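Local structure of uncharacterized protein (Bacteroides caccae, 4L7A) at residues E17-E22 with D58-V63; E29-P34 with K67-C72. The protein is of unknown function but is probably a zinc-dependent metallopeptidase of the Peptidase_MA clan. All blocks are in the same frame, centred on the assembly; numbering follows the deposited sequence. Where two conformers were deposited one is given.

Contact 1. Residues E17-E22 with D58-V63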
loop_
_atom_site.group_PDB
_atom_site.type_symbol
_atom_site.label_atom_id
_atom_site.label_comp_id
_atom_site.label_asym_id
_atom_site.label_seq_id
_atom_site.Cartn_x
_atom_site.Cartn_y
_atom_site.Cartn_z
ATOM N N GLU A 17 17.001 12.485 23.109
ATOM C CA GLU A 17 17.519 11.113 22.975
ATOM C C GLU A 17 16.626 10.092 23.676
ATOM O O GLU A 17 16.480 8.963 23.205
ATOM C CB GLU A 17 18.922 11.006 23.524
ATOM C CG GLU A 17 19.937 11.812 22.754
ATOM C CD GLU A 17 19.976 11.442 21.257
ATOM O OE1 GLU A 17 19.877 10.229 20.888
ATOM O OE2 GLU A 17 20.097 12.400 20.461
ATOM N N LYS A 18 16.043 10.491 24.797
ATOM C CA LYS A 18 15.141 9.605 25.556
ATOM C C LYS A 18 13.887 9.239 24.757
ATOM O O LYS A 18 13.482 8.081 24.736
ATOM C CB LYS A 18 14.745 10.288 26.865
ATOM C CG LYS A 18 14.114 9.361 27.919
ATOM C CD LYS A 18 14.336 9.916 29.324
ATOM C CE LYS A 18 15.844 9.998 29.705
ATOM N NZ LYS A 18 16.092 10.154 31.177
ATOM N N GLU A 19 13.305 10.235 24.096
ATOM C CA GLU A 19 12.123 10.062 23.231
ATOM C C GLU A 19 12.461 9.138 22.049
ATOM O O GLU A 19 11.724 8.207 21.764
ATOM C CB GLU A 19 11.598 11.437 22.768
ATOM C CG GLU A 19 10.892 12.224 23.919
ATOM C CD GLU A 19 10.598 13.698 23.616
ATOM O OE1 GLU A 19 11.240 14.290 22.734
ATOM O OE2 GLU A 19 9.771 14.310 24.329
ATOM N N LYS A 20 13.613 9.352 21.413
ATOM C CA LYS A 20 14.047 8.491 20.315
ATOM C C LYS A 20 14.312 7.072 20.743
ATOM O O LYS A 20 13.995 6.162 19.987
ATOM C CB LYS A 20 15.309 9.002 19.648
ATOM C CG LYS A 20 15.101 10.318 18.994
ATOM C CD LYS A 20 16.407 10.777 18.455
ATOM C CE LYS A 20 16.331 12.182 18.005
ATOM N NZ LYS A 20 17.680 12.566 17.557
ATOM N N SER A 21 14.905 6.877 21.932
ATOM C CA SER A 21 15.116 5.518 22.428
ATOM C C SER A 21 13.766 4.887 22.772
ATOM O O SER A 21 13.598 3.693 22.606
ATOM C CB SER A 21 16.024 5.473 23.681
ATOM O OG SER A 21 17.274 6.000 23.331
ATOM N N GLU A 22 12.811 5.679 23.259
ATOM C CA GLU A 22 11.453 5.142 23.553
ATOM C C GLU A 22 10.758 4.685 22.257
ATOM O O GLU A 22 10.135 3.636 22.225
ATOM C CB GLU A 22 10.585 6.178 24.311
ATOM C CG GLU A 22 9.207 5.672 24.830
ATOM C CD GLU A 22 8.281 6.796 25.371
ATOM O OE1 GLU A 22 8.743 7.959 25.511
ATOM O OE2 GLU A 22 7.082 6.524 25.655
ATOM N N ASP A 58 10.503 14.729 10.418
ATOM C CA ASP A 58 9.772 15.195 11.613
ATOM C C ASP A 58 9.518 14.002 12.539
ATOM O O ASP A 58 8.866 13.037 12.148
ATOM C CB ASP A 58 8.461 15.831 11.100
ATOM C CG ASP A 58 7.458 16.265 12.210
ATOM O OD1 ASP A 58 7.379 15.719 13.326
ATOM O OD2 ASP A 58 6.621 17.152 11.870
ATOM N N PHE A 59 10.012 14.069 13.771
ATOM C CA PHE A 59 9.920 12.946 14.682
ATOM C C PHE A 59 8.490 12.550 15.099
ATOM O O PHE A 59 8.116 11.405 14.968
ATOM C CB PHE A 59 10.705 13.211 15.953
ATOM C CG PHE A 59 10.571 12.106 16.997
ATOM C CD1 PHE A 59 11.411 10.987 16.950
ATOM C CD2 PHE A 59 9.645 12.188 18.005
ATOM C CE1 PHE A 59 11.338 9.975 17.919
ATOM C CE2 PHE A 59 9.568 11.187 18.985
ATOM C CZ PHE A 59 10.434 10.074 18.937
ATOM N N TRP A 60 7.715 13.480 15.625
ATOM C CA TRP A 60 6.375 13.147 16.084
ATOM C C TRP A 60 5.433 12.778 14.907
ATOM O O TRP A 60 4.519 11.971 15.053
ATOM C CB TRP A 60 5.802 14.274 16.945
ATOM C CG TRP A 60 6.528 14.354 18.209
ATOM C CD1 TRP A 60 7.421 15.309 18.569
ATOM C CD2 TRP A 60 6.433 13.440 19.319
ATOM N NE1 TRP A 60 7.897 15.053 19.813
ATOM C CE2 TRP A 60 7.346 13.883 20.287
ATOM C CE3 TRP A 60 5.712 12.274 19.559
ATOM C CZ2 TRP A 60 7.530 13.223 21.504
ATOM C CZ3 TRP A 60 5.906 11.601 20.753
ATOM C CH2 TRP A 60 6.799 12.089 21.729
ATOM N N LEU A 61 5.706 13.301 13.738
ATOM C CA LEU A 61 4.995 12.793 12.588
ATOM C C LEU A 61 5.414 11.322 12.208
ATOM O O LEU A 61 4.574 10.539 11.740
ATOM C CB LEU A 61 5.186 13.734 11.400
ATOM C CG LEU A 61 4.443 13.353 10.099
ATOM C CD1 LEU A 61 2.937 13.240 10.354
ATOM C CD2 LEU A 61 4.743 14.430 9.060
ATOM N N SER A 62 6.685 10.964 12.422
ATOM C CA SER A 62 7.136 9.591 12.194
ATOM C C SER A 62 6.411 8.622 13.124
ATOM O O SER A 62 6.064 7.542 12.728
ATOM C CB SER A 62 8.630 9.432 12.396
ATOM O OG SER A 62 9.314 10.219 11.428
ATOM N N VAL A 63 6.193 9.031 14.363
ATOM C CA VAL A 63 5.480 8.239 15.332
ATOM C C VAL A 63 4.031 8.024 14.889
ATOM O O VAL A 63 3.486 6.894 14.984
ATOM C CB VAL A 63 5.498 8.924 16.713
ATOM C CG1 VAL A 63 4.664 8.143 17.709
ATOM C CG2 VAL A 63 6.917 9.038 17.232
HETATM O O HOH W 1 9.968 16.260 21.433
#
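Phe59 and Trp60 meet Glu19 and Lys20 in an aromatic and water-bridged packing contact, partly buried, between the first turns of helices 17-35 and 59-81, which run at 17° to each other here. The axes of the short segments lie 11.6 Å apart, a wide spacing that large rings can span. Phe59 does most of the spanning: with CG opposite its backbone N (chi1 176°), its ring extends to the other helix, where Phe59 CZ comes within 3.6 Å of Glu19 O. Lys20 CA and CG both lie 3.9 Å from Phe59 CE1; lysine suits the place because the aliphatic base of its chain can pack on a ring while the charged end leads away, probably toward solvent. Phe59 CD2, on the rim of its ring, sits 3.6 Å above the centre of the Trp60 indole. At the indole edge Trp60 CZ2 meets Glu19 CD at 3.8 Å, the carboxylate turned 83° from the ring plane. A water joins the polar ends, accepting from Trp60 NE1 at 2.9 Å and donating to Glu19 OE1 at 2.7 Å; that oxygen also receives Ser16 N. Shortening Phe59 to an alanine is likely to open a gap beside Glu19 and Lys20 and to uncover one indole face. Asp58 caps the second helix through Leu61 N. The arrangement is helix-start packing within the putative metallopeptidase domain, rings from 59-63 lying between near-parallel first turns.

Contact 2. Residues E29-P34 with K67-C72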
loop_
_atom_site.group_PDB
_atom_site.type_symbol
_atom_site.label_atom_id
_atom_site.label_comp_id
_atom_site.label_asym_id
_atom_site.label_seq_id
_atom_site.Cartn_x
_atom_site.Cartn_y
_atom_site.Cartn_z
ATOM N N GLU A 29 9.197 -3.638 19.423
ATOM C CA GLU A 29 8.089 -4.414 19.928
ATOM C C GLU A 29 6.920 -4.501 18.942
ATOM O O GLU A 29 6.228 -5.487 18.921
ATOM C CB GLU A 29 7.679 -3.892 21.312
ATOM C CG GLU A 29 8.848 -4.007 22.348
ATOM C CD GLU A 29 8.646 -3.218 23.638
ATOM O OE1 GLU A 29 7.630 -2.526 23.826
ATOM O OE2 GLU A 29 9.535 -3.291 24.484
ATOM N N ASN A 30 6.706 -3.487 18.127
ATOM C CA ASN A 30 5.555 -3.504 17.260
ATOM C C ASN A 30 5.806 -3.842 15.768
ATOM O O ASN A 30 4.855 -4.057 15.053
ATOM C CB ASN A 30 4.821 -2.162 17.316
ATOM C CG ASN A 30 4.065 -1.968 18.605
ATOM O OD1 ASN A 30 2.903 -2.306 18.695
ATOM N ND2 ASN A 30 4.749 -1.486 19.629
ATOM N N TYR A 31 7.040 -3.781 15.305
ATOM C CA TYR A 31 7.379 -4.026 13.911
ATOM C C TYR A 31 8.369 -5.186 13.809
ATOM O O TYR A 31 8.105 -6.159 13.124
ATOM C CB TYR A 31 7.957 -2.771 13.242
ATOM C CG TYR A 31 6.891 -1.821 12.656
ATOM C CD1 TYR A 31 6.232 -0.928 13.445
ATOM C CD2 TYR A 31 6.564 -1.868 11.332
ATOM C CE1 TYR A 31 5.253 -0.065 12.922
ATOM C CE2 TYR A 31 5.596 -1.022 10.781
ATOM C CZ TYR A 31 4.959 -0.112 11.574
ATOM O OH TYR A 31 4.008 0.727 11.060
ATOM N N VAL A 32 9.464 -5.106 14.548
ATOM C CA VAL A 32 10.536 -6.101 14.462
ATOM C C VAL A 32 10.075 -7.421 15.025
ATOM O O VAL A 32 10.071 -8.419 14.302
ATOM C CB VAL A 32 11.804 -5.718 15.226
ATOM C CG1 VAL A 32 12.867 -6.854 15.054
ATOM C CG2 VAL A 32 12.393 -4.424 14.715
ATOM N N ASN A 33 9.605 -7.426 16.264
ATOM C CA ASN A 33 9.246 -8.711 16.844
ATOM C C ASN A 33 8.087 -9.440 16.189
ATOM O O ASN A 33 8.230 -10.619 15.957
ATOM C CB ASN A 33 9.087 -8.650 18.351
ATOM C CG ASN A 33 10.407 -8.399 19.035
ATOM O OD1 ASN A 33 11.471 -8.532 18.442
ATOM N ND2 ASN A 33 10.344 -7.975 20.272
ATOM N N PRO A 34 6.944 -8.773 15.913
ATOM C CA PRO A 34 5.854 -9.538 15.311
ATOM C C PRO A 34 6.040 -9.827 13.817
ATOM O O PRO A 34 5.567 -10.859 13.334
ATOM C CB PRO A 34 4.632 -8.630 15.493
ATOM C CG PRO A 34 4.978 -7.669 16.505
ATOM C CD PRO A 34 6.472 -7.474 16.409
ATOM N N LYS A 67 2.245 4.346 13.635
ATOM C CA LYS A 67 1.026 3.790 14.248
ATOM C C LYS A 67 -0.130 3.661 13.238
ATOM O O LYS A 67 -0.943 2.718 13.324
ATOM C CB LYS A 67 0.547 4.641 15.426
ATOM C CG LYS A 67 1.492 4.667 16.606
ATOM C CD LYS A 67 0.812 5.192 17.847
ATOM C CE LYS A 67 1.723 5.029 19.105
ATOM N NZ LYS A 67 1.019 5.595 20.262
ATOM N N ILE A 68 -0.229 4.613 12.315
ATOM C CA ILE A 68 -1.268 4.567 11.288
ATOM C C ILE A 68 -1.035 3.376 10.340
ATOM O O ILE A 68 -1.983 2.631 9.981
ATOM C CB ILE A 68 -1.339 5.895 10.569
ATOM C CG1 ILE A 68 -1.870 6.936 11.578
ATOM C CG2 ILE A 68 -2.251 5.825 9.376
ATOM C CD1 ILE A 68 -1.905 8.371 11.050
ATOM N N VAL A 69 0.208 3.220 9.917
ATOM C CA VAL A 69 0.603 2.123 9.005
ATOM C C VAL A 69 0.323 0.742 9.622
ATOM O O VAL A 69 -0.168 -0.176 8.948
ATOM C CB VAL A 69 2.064 2.275 8.625
ATOM C CG1 VAL A 69 2.591 1.083 7.883
ATOM C CG2 VAL A 69 2.229 3.501 7.716
ATOM N N LYS A 70 0.584 0.605 10.917
ATOM C CA LYS A 70 0.364 -0.653 11.590
ATOM C C LYS A 70 -1.104 -0.903 11.747
ATOM O O LYS A 70 -1.589 -2.004 11.467
ATOM C CB LYS A 70 1.034 -0.654 12.952
ATOM C CG LYS A 70 0.792 -1.923 13.786
ATOM C CD LYS A 70 1.648 -1.908 15.059
ATOM C CE LYS A 70 0.930 -2.568 16.250
ATOM N NZ LYS A 70 0.728 -4.038 15.998
ATOM N N HIS A 71 -1.837 0.125 12.124
ATOM C CA HIS A 71 -3.309 -0.001 12.318
ATOM C C HIS A 71 -4.101 -0.316 11.047
ATOM O O HIS A 71 -5.044 -1.118 11.075
ATOM C CB HIS A 71 -3.890 1.275 12.915
ATOM C CG HIS A 71 -5.305 1.133 13.344
ATOM N ND1 HIS A 71 -5.669 0.369 14.439
ATOM C CD2 HIS A 71 -6.452 1.615 12.816
ATOM C CE1 HIS A 71 -6.976 0.424 14.593
ATOM N NE2 HIS A 71 -7.477 1.168 13.619
ATOM N N CYS A 72 -3.681 0.291 9.938
ATOM C CA CYS A 72 -4.453 0.250 8.682
ATOM C C CYS A 72 -4.028 -0.807 7.657
ATOM O O CYS A 72 -4.796 -1.133 6.725
ATOM C CB CYS A 72 -4.411 1.607 8.037
ATOM S SG CYS A 72 -5.193 2.866 9.046
#
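Tyr31 OH, at the end of a ring that reaches across from helix 17-35, is bonded to the backbone carbonyl of Ala66 and set against Val69 and Lys70 of helix 59-81. That bond gives a buried hydroxyl its polar partner. Around it the contacts are nonpolar or merely close: Val69 CB lies 3.5 Å from Tyr31 OH, and the valine's branch point and CG1 form a compact surface beside the oxygen. Lys70 N is also near, but at a poor angle for bonding. Tyrosine suits this position because its ring spans the distance between the helices and its hydroxyl ends at the backbone of the other helix. The ring is further packed by Phe39, their planes inclined by about 55°, while Trp26 touches it from its own helix. Val69 also packs on Met142 of helix 131-153, so the tyrosine's end faces the interior.

Lys70 runs past Tyr31 in the opposite direction, its CB 3.8 Å from Tyr31 OH. With CG opposite the backbone N (chi1 177°), its chain heads for helix 17-35 and then bends, bringing CE rather than the ammonium against Asn30. The two side chains cross at about a right angle, and Lys70 CE lies 3.2 Å from Asn30 OD1. NZ stays 3.9 Å from Asn30 OD1 and makes a long, weak ion pair with Glu75. The other arm of the amide, ND2, is tied to Trp26 O, which helps fix how Asn30 is turned.

The helix carrying Asn30 and Tyr31 has a wide, pi-type turn and a kink at Pro34, whose nitrogen has no hydrogen to donate. The chemistry implies a join pinned at one buried hydroxyl, with the lysine chain serving chiefly as aliphatic packing; the amide oxygen beside its CE probably eases the nearby positive charge.

How the contacts relate
Contacts 1 and 2 join the same two helices, 17-35 and 59-81, at places 15 Å apart between centres. Contact 1 lies farther out, about 24 Å from the centre of the chain against about 14 Å for contact 2. Both are partly buried, with one of four touching residues buried in contact 1 and two of four in contact 2. The segment axes diverge from 17° to 52°; at contact 2 both helices have a pi-type turn, and helix 17-35 is kinked as well. The outer contact relies on aromatic rings from helix 59-81 and a bridging water, the inner one on a tyrosine from helix 17-35 bonded directly to backbone. In both, a lysine contributes mainly carbons.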